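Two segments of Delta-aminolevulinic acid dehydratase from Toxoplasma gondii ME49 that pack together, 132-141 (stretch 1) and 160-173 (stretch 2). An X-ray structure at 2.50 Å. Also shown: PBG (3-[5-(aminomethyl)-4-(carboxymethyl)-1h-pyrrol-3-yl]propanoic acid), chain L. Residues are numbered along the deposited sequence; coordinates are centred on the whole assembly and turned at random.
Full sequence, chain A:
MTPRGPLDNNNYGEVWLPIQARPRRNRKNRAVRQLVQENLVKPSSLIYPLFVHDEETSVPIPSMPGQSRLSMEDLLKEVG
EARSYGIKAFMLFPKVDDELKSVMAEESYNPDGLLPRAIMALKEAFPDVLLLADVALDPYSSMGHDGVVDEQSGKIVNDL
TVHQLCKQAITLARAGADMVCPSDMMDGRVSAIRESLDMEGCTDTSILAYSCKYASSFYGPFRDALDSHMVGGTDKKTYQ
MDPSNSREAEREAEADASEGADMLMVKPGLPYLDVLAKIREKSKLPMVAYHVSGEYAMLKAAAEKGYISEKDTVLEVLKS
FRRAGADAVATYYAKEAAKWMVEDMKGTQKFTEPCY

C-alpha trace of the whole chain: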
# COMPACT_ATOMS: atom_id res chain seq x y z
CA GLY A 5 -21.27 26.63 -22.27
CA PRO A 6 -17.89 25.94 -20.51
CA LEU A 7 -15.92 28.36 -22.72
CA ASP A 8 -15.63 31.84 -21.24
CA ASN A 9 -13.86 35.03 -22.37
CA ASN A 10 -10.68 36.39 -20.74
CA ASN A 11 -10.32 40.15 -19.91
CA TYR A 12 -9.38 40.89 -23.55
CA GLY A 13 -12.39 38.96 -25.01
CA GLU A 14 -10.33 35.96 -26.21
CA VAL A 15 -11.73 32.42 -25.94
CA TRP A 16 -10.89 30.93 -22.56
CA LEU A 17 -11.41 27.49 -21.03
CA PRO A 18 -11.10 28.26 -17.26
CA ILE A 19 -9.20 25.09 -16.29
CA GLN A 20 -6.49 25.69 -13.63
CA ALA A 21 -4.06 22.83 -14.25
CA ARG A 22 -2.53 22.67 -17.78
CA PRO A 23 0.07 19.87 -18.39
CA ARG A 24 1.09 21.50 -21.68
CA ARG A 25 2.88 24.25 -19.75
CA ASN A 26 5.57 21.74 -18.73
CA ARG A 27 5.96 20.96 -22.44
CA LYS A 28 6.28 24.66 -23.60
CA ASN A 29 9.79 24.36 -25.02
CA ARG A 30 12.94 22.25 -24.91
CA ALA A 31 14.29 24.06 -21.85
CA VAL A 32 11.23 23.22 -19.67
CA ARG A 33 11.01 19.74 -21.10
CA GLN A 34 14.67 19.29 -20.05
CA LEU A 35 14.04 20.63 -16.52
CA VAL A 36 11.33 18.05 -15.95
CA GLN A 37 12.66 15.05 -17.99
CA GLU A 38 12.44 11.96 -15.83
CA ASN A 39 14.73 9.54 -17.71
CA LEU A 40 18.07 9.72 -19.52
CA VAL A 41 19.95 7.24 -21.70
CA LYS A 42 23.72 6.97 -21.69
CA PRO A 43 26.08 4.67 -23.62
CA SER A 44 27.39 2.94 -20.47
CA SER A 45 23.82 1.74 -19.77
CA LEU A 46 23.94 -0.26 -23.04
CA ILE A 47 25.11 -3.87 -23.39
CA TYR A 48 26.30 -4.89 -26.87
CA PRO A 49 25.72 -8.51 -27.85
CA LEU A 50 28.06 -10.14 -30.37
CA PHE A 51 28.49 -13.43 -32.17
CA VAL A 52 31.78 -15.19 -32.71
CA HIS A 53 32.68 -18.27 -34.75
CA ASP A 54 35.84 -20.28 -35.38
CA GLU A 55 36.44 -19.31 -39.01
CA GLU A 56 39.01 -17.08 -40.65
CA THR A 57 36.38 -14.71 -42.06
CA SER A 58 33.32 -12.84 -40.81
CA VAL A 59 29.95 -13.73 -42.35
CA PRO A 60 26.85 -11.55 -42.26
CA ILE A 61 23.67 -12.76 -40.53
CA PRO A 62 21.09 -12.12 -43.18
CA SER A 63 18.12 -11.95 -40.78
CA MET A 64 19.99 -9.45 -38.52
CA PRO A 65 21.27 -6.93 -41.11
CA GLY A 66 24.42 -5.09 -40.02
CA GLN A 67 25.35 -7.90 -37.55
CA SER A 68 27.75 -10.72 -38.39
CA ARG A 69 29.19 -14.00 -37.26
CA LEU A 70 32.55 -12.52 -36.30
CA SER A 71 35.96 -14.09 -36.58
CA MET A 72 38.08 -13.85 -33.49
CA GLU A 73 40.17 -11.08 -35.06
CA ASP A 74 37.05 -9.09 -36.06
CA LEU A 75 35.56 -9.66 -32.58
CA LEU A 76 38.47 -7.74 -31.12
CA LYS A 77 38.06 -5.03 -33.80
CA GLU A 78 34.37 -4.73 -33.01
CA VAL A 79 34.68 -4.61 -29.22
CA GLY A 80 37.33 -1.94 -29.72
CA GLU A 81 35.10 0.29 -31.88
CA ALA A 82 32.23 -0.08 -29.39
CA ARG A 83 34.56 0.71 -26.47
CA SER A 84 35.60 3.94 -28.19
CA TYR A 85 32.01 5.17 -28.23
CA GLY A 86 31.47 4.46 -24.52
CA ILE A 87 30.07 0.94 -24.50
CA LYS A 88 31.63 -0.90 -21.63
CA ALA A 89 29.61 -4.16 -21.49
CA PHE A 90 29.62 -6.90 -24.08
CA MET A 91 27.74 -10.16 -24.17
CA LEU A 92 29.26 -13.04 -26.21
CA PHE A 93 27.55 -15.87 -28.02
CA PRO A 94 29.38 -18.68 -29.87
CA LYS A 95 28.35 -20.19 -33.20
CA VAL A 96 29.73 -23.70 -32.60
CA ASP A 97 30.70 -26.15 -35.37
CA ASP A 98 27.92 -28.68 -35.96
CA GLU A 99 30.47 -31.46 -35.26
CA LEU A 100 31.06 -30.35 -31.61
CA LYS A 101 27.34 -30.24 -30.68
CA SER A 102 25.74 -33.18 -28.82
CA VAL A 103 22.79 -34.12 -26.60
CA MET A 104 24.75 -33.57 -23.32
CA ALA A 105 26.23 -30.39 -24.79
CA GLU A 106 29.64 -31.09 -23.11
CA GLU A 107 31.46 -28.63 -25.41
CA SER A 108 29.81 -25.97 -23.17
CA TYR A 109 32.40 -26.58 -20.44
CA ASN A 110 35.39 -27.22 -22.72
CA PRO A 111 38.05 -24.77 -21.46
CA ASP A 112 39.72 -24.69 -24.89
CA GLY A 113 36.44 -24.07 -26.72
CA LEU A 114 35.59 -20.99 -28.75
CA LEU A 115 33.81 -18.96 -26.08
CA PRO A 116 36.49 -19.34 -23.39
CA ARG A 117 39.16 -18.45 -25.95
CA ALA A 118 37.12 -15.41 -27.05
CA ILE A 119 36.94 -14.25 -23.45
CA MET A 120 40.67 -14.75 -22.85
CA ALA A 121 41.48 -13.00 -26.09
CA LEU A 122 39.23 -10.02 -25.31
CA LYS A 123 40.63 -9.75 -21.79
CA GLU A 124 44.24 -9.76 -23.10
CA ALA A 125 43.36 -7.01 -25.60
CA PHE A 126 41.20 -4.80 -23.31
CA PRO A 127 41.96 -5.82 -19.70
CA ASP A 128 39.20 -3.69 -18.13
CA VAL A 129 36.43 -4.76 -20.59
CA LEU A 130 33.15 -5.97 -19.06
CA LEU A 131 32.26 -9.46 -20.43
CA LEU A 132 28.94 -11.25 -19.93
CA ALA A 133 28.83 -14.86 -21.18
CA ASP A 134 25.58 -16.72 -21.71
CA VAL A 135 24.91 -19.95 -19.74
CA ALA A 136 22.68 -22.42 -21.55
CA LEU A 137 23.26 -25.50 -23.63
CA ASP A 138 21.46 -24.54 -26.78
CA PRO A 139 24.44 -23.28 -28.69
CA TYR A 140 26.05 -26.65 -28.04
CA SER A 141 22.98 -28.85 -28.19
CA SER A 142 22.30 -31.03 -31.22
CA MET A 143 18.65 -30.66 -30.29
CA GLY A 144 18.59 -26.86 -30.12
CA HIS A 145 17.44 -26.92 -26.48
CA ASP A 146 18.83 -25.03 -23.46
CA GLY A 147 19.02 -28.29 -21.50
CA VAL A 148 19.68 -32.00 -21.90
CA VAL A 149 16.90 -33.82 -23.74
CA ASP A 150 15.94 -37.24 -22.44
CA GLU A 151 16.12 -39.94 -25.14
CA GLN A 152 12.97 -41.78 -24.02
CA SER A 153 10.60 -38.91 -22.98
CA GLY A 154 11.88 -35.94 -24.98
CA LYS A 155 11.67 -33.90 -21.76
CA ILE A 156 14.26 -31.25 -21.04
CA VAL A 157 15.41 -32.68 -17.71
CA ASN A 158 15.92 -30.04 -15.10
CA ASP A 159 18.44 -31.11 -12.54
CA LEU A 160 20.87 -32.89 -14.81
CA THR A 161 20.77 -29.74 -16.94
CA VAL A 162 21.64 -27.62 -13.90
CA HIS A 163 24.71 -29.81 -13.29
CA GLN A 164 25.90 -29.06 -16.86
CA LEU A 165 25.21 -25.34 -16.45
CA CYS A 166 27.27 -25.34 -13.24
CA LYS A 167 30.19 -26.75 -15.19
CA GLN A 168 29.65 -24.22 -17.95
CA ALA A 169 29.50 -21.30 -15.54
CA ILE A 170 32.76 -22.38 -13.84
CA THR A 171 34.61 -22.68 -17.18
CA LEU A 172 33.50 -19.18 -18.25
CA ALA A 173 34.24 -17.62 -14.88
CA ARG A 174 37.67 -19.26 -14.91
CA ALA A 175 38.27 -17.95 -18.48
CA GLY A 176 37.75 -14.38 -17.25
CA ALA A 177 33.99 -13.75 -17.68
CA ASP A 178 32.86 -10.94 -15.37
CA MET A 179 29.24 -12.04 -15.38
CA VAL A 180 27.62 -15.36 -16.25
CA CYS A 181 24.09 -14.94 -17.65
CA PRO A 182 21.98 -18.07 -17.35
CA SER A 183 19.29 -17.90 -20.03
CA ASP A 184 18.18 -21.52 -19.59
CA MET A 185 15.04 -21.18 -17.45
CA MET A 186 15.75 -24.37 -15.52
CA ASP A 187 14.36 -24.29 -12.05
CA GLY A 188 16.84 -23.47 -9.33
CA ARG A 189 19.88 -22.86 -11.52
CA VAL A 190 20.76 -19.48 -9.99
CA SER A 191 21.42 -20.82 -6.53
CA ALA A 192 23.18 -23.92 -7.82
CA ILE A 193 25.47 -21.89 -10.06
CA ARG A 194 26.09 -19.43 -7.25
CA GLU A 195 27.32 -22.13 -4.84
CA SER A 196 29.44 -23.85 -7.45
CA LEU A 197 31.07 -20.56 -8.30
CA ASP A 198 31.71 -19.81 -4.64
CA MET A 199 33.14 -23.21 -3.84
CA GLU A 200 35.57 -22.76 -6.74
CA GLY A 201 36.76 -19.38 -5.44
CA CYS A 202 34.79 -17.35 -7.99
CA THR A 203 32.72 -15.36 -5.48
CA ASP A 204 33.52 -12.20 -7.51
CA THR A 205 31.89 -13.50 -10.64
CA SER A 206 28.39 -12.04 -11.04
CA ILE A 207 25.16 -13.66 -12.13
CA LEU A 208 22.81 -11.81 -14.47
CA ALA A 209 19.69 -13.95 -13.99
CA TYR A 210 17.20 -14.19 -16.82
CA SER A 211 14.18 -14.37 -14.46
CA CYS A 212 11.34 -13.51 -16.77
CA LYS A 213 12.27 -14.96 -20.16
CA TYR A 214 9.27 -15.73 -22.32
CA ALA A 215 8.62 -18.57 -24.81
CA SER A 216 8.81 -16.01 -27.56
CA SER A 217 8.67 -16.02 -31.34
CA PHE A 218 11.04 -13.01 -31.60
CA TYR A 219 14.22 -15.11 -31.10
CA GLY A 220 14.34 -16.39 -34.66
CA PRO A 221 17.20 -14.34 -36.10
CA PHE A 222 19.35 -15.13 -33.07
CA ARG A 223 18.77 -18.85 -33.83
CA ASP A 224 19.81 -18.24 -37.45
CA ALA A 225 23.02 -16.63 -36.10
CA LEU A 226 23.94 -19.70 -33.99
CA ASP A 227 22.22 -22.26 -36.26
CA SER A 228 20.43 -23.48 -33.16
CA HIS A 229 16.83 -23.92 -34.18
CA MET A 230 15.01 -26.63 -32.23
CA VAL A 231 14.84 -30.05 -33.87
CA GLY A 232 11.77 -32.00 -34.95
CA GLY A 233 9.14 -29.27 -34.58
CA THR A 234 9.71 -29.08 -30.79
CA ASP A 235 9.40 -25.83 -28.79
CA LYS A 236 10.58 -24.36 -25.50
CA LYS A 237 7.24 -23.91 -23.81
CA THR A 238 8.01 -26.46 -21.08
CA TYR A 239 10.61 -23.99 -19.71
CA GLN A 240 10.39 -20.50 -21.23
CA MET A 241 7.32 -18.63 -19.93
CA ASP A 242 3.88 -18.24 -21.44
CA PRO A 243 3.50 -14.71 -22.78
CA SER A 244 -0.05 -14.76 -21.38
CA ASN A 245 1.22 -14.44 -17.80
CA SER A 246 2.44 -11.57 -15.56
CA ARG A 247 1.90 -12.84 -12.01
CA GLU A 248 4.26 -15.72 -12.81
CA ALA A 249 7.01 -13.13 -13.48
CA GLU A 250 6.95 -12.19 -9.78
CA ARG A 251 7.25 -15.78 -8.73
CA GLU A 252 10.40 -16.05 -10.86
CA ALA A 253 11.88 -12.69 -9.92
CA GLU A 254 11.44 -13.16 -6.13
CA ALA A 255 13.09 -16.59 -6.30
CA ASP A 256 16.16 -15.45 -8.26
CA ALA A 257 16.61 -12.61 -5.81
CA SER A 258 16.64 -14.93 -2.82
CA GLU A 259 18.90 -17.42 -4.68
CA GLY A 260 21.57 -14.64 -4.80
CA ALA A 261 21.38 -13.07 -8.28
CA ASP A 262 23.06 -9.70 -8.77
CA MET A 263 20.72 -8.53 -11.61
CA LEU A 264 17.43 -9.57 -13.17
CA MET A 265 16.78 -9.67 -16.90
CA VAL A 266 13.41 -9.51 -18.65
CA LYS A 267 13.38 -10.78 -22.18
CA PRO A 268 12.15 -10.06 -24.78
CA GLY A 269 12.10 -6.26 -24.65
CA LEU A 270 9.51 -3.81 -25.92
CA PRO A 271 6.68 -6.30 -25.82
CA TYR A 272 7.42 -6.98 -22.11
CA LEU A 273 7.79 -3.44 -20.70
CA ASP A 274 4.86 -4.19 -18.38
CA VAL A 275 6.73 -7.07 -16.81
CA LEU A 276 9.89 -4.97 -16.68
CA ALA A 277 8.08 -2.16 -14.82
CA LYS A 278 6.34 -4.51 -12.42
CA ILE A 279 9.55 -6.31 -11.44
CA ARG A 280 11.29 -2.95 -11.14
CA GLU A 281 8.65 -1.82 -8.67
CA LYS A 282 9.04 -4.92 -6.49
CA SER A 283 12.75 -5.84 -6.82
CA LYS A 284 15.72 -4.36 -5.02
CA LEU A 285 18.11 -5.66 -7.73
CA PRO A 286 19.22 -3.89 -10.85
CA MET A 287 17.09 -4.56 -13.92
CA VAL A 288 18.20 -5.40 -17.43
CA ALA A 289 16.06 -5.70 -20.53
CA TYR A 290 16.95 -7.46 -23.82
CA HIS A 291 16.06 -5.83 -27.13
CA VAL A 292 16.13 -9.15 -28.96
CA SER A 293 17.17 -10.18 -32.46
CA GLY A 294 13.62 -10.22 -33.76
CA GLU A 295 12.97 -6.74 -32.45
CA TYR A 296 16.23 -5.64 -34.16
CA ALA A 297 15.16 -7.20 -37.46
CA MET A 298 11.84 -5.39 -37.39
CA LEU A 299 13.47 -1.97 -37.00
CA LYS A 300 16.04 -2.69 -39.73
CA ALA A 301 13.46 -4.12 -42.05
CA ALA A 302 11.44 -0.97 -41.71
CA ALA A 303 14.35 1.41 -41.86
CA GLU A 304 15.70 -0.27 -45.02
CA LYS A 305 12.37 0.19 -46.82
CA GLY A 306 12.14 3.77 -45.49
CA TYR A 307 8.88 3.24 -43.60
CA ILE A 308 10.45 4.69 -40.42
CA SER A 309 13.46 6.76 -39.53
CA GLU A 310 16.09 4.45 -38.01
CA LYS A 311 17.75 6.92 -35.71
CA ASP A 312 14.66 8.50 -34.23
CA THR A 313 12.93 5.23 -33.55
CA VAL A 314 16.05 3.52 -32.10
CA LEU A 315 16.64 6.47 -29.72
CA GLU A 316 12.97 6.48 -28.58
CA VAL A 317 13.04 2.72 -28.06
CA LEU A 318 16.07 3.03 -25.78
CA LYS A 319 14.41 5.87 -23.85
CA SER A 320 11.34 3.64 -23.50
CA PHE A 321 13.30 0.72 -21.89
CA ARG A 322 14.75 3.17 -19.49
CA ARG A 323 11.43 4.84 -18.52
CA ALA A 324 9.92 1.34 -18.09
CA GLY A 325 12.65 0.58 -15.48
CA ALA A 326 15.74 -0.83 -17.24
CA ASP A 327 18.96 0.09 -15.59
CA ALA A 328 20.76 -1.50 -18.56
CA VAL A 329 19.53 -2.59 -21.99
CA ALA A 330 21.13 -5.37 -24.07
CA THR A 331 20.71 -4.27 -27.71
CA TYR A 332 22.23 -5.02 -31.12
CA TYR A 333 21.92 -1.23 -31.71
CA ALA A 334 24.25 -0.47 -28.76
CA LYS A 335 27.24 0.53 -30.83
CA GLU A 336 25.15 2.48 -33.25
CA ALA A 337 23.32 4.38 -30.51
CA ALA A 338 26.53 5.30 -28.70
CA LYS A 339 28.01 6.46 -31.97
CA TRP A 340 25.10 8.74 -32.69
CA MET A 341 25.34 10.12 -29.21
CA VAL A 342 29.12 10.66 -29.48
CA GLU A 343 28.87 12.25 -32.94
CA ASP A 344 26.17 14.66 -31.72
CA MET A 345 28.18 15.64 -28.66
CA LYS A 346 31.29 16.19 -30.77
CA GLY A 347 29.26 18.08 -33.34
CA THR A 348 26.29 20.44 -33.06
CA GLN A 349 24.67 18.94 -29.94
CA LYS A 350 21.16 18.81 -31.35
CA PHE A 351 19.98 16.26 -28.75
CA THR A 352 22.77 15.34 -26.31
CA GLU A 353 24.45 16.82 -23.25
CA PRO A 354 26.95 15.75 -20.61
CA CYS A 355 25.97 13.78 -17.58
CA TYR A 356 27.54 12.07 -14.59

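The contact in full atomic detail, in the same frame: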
# COMPACT_ATOMS: atom_id res chain seq x y z
N LEU A 132 30.08 -10.49 -20.45
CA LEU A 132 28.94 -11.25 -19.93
C LEU A 132 28.76 -12.43 -20.87
O LEU A 132 28.51 -12.24 -22.05
CB LEU A 132 27.67 -10.38 -19.96
CG LEU A 132 27.45 -9.17 -19.04
CD1 LEU A 132 28.68 -8.23 -19.05
CD2 LEU A 132 26.15 -8.40 -19.46
N ALA A 133 28.91 -13.65 -20.36
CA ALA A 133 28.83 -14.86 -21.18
C ALA A 133 27.51 -15.54 -20.88
O ALA A 133 27.12 -15.65 -19.74
CB ALA A 133 29.97 -15.78 -20.86
N ASP A 134 26.82 -16.02 -21.91
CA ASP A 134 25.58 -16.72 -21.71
C ASP A 134 25.86 -18.09 -21.05
O ASP A 134 26.95 -18.65 -21.22
CB ASP A 134 24.89 -16.89 -23.05
CG ASP A 134 23.49 -17.43 -22.93
OD1 ASP A 134 22.52 -16.62 -22.94
OD2 ASP A 134 23.37 -18.68 -22.82
N VAL A 135 24.89 -18.58 -20.27
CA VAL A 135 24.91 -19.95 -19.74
C VAL A 135 23.62 -20.63 -20.18
O VAL A 135 22.52 -20.14 -19.93
CB VAL A 135 25.09 -20.00 -18.22
CG1 VAL A 135 24.91 -21.43 -17.68
CG2 VAL A 135 26.47 -19.42 -17.84
N ALA A 136 23.77 -21.75 -20.86
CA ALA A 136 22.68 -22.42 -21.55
C ALA A 136 23.31 -23.34 -22.57
O ALA A 136 24.39 -23.06 -23.11
CB ALA A 136 21.73 -21.45 -22.24
N LEU A 137 22.65 -24.46 -22.81
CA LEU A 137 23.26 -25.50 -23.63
C LEU A 137 22.88 -25.36 -25.07
O LEU A 137 23.37 -26.10 -25.88
CB LEU A 137 22.85 -26.87 -23.13
CG LEU A 137 23.16 -27.14 -21.67
CD1 LEU A 137 22.79 -28.58 -21.32
CD2 LEU A 137 24.61 -26.89 -21.34
N ASP A 138 22.00 -24.45 -25.42
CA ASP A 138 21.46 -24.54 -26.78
C ASP A 138 22.47 -24.29 -27.86
O ASP A 138 22.35 -24.87 -28.92
CB ASP A 138 20.15 -23.77 -27.03
CG ASP A 138 20.10 -22.40 -26.40
OD1 ASP A 138 20.52 -22.21 -25.24
OD2 ASP A 138 19.50 -21.53 -27.06
N PRO A 139 23.48 -23.45 -27.61
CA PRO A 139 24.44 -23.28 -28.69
C PRO A 139 25.27 -24.52 -28.93
O PRO A 139 25.95 -24.63 -29.93
CB PRO A 139 25.34 -22.12 -28.21
CG PRO A 139 24.58 -21.41 -27.11
CD PRO A 139 23.64 -22.45 -26.53
N TYR A 140 25.24 -25.44 -27.97
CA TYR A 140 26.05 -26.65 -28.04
C TYR A 140 25.21 -27.90 -28.18
O TYR A 140 25.74 -28.98 -28.24
CB TYR A 140 26.85 -26.78 -26.76
CG TYR A 140 27.67 -25.55 -26.46
CD1 TYR A 140 28.96 -25.42 -26.95
CD2 TYR A 140 27.15 -24.52 -25.69
CE1 TYR A 140 29.70 -24.32 -26.67
CE2 TYR A 140 27.88 -23.41 -25.42
CZ TYR A 140 29.16 -23.32 -25.91
OH TYR A 140 29.89 -22.20 -25.64
N SER A 141 23.89 -27.73 -28.21
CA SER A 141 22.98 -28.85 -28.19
C SER A 141 22.60 -29.24 -29.60
O SER A 141 22.20 -28.39 -30.40
CB SER A 141 21.72 -28.51 -27.39
OG SER A 141 20.67 -29.39 -27.70
N LEU A 160 19.69 -32.43 -14.12
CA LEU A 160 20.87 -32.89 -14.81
C LEU A 160 21.36 -31.72 -15.66
O LEU A 160 22.57 -31.49 -15.79
CB LEU A 160 20.55 -34.14 -15.63
CG LEU A 160 21.72 -34.71 -16.44
CD1 LEU A 160 22.91 -35.06 -15.50
CD2 LEU A 160 21.27 -35.91 -17.31
N THR A 161 20.41 -30.94 -16.18
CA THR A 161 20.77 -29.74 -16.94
C THR A 161 21.46 -28.73 -16.05
O THR A 161 22.46 -28.17 -16.44
CB THR A 161 19.56 -29.11 -17.65
OG1 THR A 161 19.12 -30.00 -18.67
CG2 THR A 161 19.94 -27.75 -18.27
N VAL A 162 20.98 -28.55 -14.82
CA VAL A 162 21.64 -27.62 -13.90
C VAL A 162 23.10 -28.02 -13.66
O VAL A 162 24.01 -27.18 -13.67
CB VAL A 162 20.85 -27.46 -12.57
CG1 VAL A 162 21.64 -26.62 -11.54
CG2 VAL A 162 19.50 -26.81 -12.85
N HIS A 163 23.35 -29.32 -13.49
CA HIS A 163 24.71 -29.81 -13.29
C HIS A 163 25.64 -29.37 -14.44
O HIS A 163 26.74 -28.87 -14.18
CB HIS A 163 24.70 -31.33 -13.14
CG HIS A 163 26.00 -31.92 -12.65
ND1 HIS A 163 26.92 -31.21 -11.89
CD2 HIS A 163 26.49 -33.18 -12.77
CE1 HIS A 163 27.93 -32.01 -11.58
NE2 HIS A 163 27.68 -33.21 -12.09
N GLN A 164 25.17 -29.53 -15.68
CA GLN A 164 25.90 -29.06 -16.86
C GLN A 164 26.12 -27.56 -16.84
O GLN A 164 27.22 -27.08 -17.15
CB GLN A 164 25.16 -29.41 -18.16
CG GLN A 164 24.95 -30.90 -18.48
CD GLN A 164 26.22 -31.72 -18.46
OE1 GLN A 164 26.73 -32.03 -17.40
NE2 GLN A 164 26.73 -32.08 -19.63
N LEU A 165 25.09 -26.80 -16.48
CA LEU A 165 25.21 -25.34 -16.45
C LEU A 165 26.20 -24.87 -15.37
O LEU A 165 26.88 -23.84 -15.55
CB LEU A 165 23.87 -24.68 -16.19
CG LEU A 165 22.76 -24.96 -17.19
CD1 LEU A 165 21.46 -24.34 -16.68
CD2 LEU A 165 23.15 -24.43 -18.54
N CYS A 166 26.27 -25.62 -14.27
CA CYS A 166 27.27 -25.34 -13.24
C CYS A 166 28.68 -25.52 -13.80
O CYS A 166 29.57 -24.70 -13.53
CB CYS A 166 27.07 -26.19 -12.00
SG CYS A 166 25.58 -25.70 -11.05
N LYS A 167 28.88 -26.54 -14.62
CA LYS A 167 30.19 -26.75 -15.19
C LYS A 167 30.50 -25.64 -16.16
O LYS A 167 31.58 -25.10 -16.14
CB LYS A 167 30.30 -28.10 -15.91
CG LYS A 167 30.31 -29.32 -15.00
CD LYS A 167 30.16 -30.53 -15.89
CE LYS A 167 30.27 -31.84 -15.17
NZ LYS A 167 30.56 -32.90 -16.20
N GLN A 168 29.52 -25.31 -17.00
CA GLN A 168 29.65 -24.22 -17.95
C GLN A 168 29.97 -22.91 -17.28
O GLN A 168 30.89 -22.21 -17.73
CB GLN A 168 28.39 -24.02 -18.78
CG GLN A 168 28.57 -22.98 -19.90
CD GLN A 168 27.33 -22.76 -20.71
OE1 GLN A 168 26.23 -23.11 -20.27
NE2 GLN A 168 27.48 -22.19 -21.89
N ALA A 169 29.23 -22.57 -16.24
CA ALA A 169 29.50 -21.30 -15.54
C ALA A 169 30.91 -21.24 -14.93
O ALA A 169 31.52 -20.19 -14.94
CB ALA A 169 28.41 -20.97 -14.44
N ILE A 170 31.41 -22.37 -14.42
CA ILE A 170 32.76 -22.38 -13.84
C ILE A 170 33.82 -22.15 -14.96
O ILE A 170 34.68 -21.28 -14.83
CB ILE A 170 33.03 -23.68 -13.00
CG1 ILE A 170 32.34 -23.59 -11.62
CG2 ILE A 170 34.51 -23.90 -12.79
CD1 ILE A 170 32.16 -24.92 -10.88
N THR A 171 33.72 -22.86 -16.06
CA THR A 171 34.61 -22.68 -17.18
C THR A 171 34.70 -21.23 -17.66
O THR A 171 35.79 -20.73 -17.94
CB THR A 171 34.20 -23.57 -18.37
OG1 THR A 171 34.13 -24.94 -17.94
CG2 THR A 171 35.20 -23.48 -19.46
N LEU A 172 33.56 -20.56 -17.77
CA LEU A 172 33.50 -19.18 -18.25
C LEU A 172 34.05 -18.18 -17.24
O LEU A 172 34.82 -17.27 -17.58
CB LEU A 172 32.05 -18.84 -18.57
CG LEU A 172 31.42 -19.61 -19.74
CD1 LEU A 172 29.98 -19.14 -19.87
CD2 LEU A 172 32.18 -19.43 -21.05
N ALA A 173 33.68 -18.38 -15.97
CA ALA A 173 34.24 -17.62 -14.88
C ALA A 173 35.76 -17.78 -14.90
O ALA A 173 36.50 -16.78 -14.89
CB ALA A 173 33.69 -18.11 -13.55
CHA PBG L . 19.79 -19.12 -25.53
C1A PBG L . 19.55 -17.70 -25.95
C2A PBG L . 18.58 -17.26 -26.84
C3A PBG L . 18.72 -15.89 -26.92
C4A PBG L . 19.71 -15.53 -26.02
NA PBG L . 20.21 -16.64 -25.46
C5A PBG L . 17.66 -18.08 -27.71
C6A PBG L . 16.59 -18.83 -27.04
O1A PBG L . 16.74 -19.04 -25.80
O2A PBG L . 15.64 -19.31 -27.70
C7A PBG L . 17.96 -14.99 -27.81
C8A PBG L . 18.46 -13.61 -27.97
C9A PBG L . 17.91 -12.79 -29.06
O3A PBG L . 18.59 -11.84 -29.45
O4A PBG L . 16.97 -13.15 -29.79
N1 PBG L . 19.55 -19.46 -24.17
O HOH W 1 30.38 -21.98 -23.14

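The most unusual feature of this contact is the way a single glutamine side chain, buried in an otherwise largely apolar interface, reads the backbone of the opposing segment. Gln168 points its CA-to-CB bond toward stretch 1 and extends with chi1 and chi2 both t, so that its amide reaches the main chain of Ala136 just beyond the end of the strand. The backbone N of Ala136 donates to OE1 of Gln168 at 2.9 Å, with an N-H...acceptor angle of 158°. The amide group also donates in return, from NE2 of Gln168 to O of Ala136, but at 3.4 Å and 141° this second bond is weak. The backbone N and O of Ala136 are thus both met by one side-chain amide, the N by the stronger bond, which supplies a donor and an acceptor where the strand has ended.

The same amide is tied to Tyr140 through water. O of water 1 lies 2.6 Å from OH of Tyr140, a hydrogen bond, and accepts one from NE2 of Gln168 at 3.2 Å. The tyrosine also touches the amide directly, its CE2 lying 3.8 Å from NE2 of Gln168, with the nitrogen placed obliquely to the ring. Within stretch 1, N of Tyr140 donates to O of Leu137 at 2.9 Å, and the CA-to-CB bond of Tyr140 points toward the helix.

Around this polar centre the packing is apolar. The strand 132-135 runs nearly antiparallel to the helix 160-173, at 163° between their N-to-C directions, and the axes approach to 8.8 Å. Successive strand residues therefore meet the helix in reverse order. Ala133 directs its CB toward the helix, 3.5 Å from CD1 of Leu172; the two residues are also in register, their CA atoms 7.0 Å apart. Two residues on, Val135 gives up more surface to the helix than any other residue of stretch 1. Its CA-to-CB bond points sideways, and its t rotamer places the two methyls over different helix residues: CG1 lies 3.6 Å from CD2 of Leu165, while CG2 lies 4.2 Å from CB of Ala169 and 4.1 Å from CD1 of Leu172.

Leu137 carries the contact toward the start of the helical segment. Although its CA-to-CB bond points sideways, the end of its side chain comes nearer the helix, with CD2 4.0 Å from CD2 of Leu165 and CD1 4.0 Å from CB of Gln164. Leu165 behaves likewise from the other side, and its CD2 is thereby shared between Val135 and Leu137.

Asp134 and Ala136 point their CA-to-CB bonds away from the helix, and both contact the bound PBG. OD1 of Asp134 receives a weak hydrogen bond from NA of PBG at 3.4 Å, and CB of Ala136 lies 3.5 Å from N1 of PBG. Asp134 and Ala136 thus meet the helix through backbone atoms while their side chains approach the ligand.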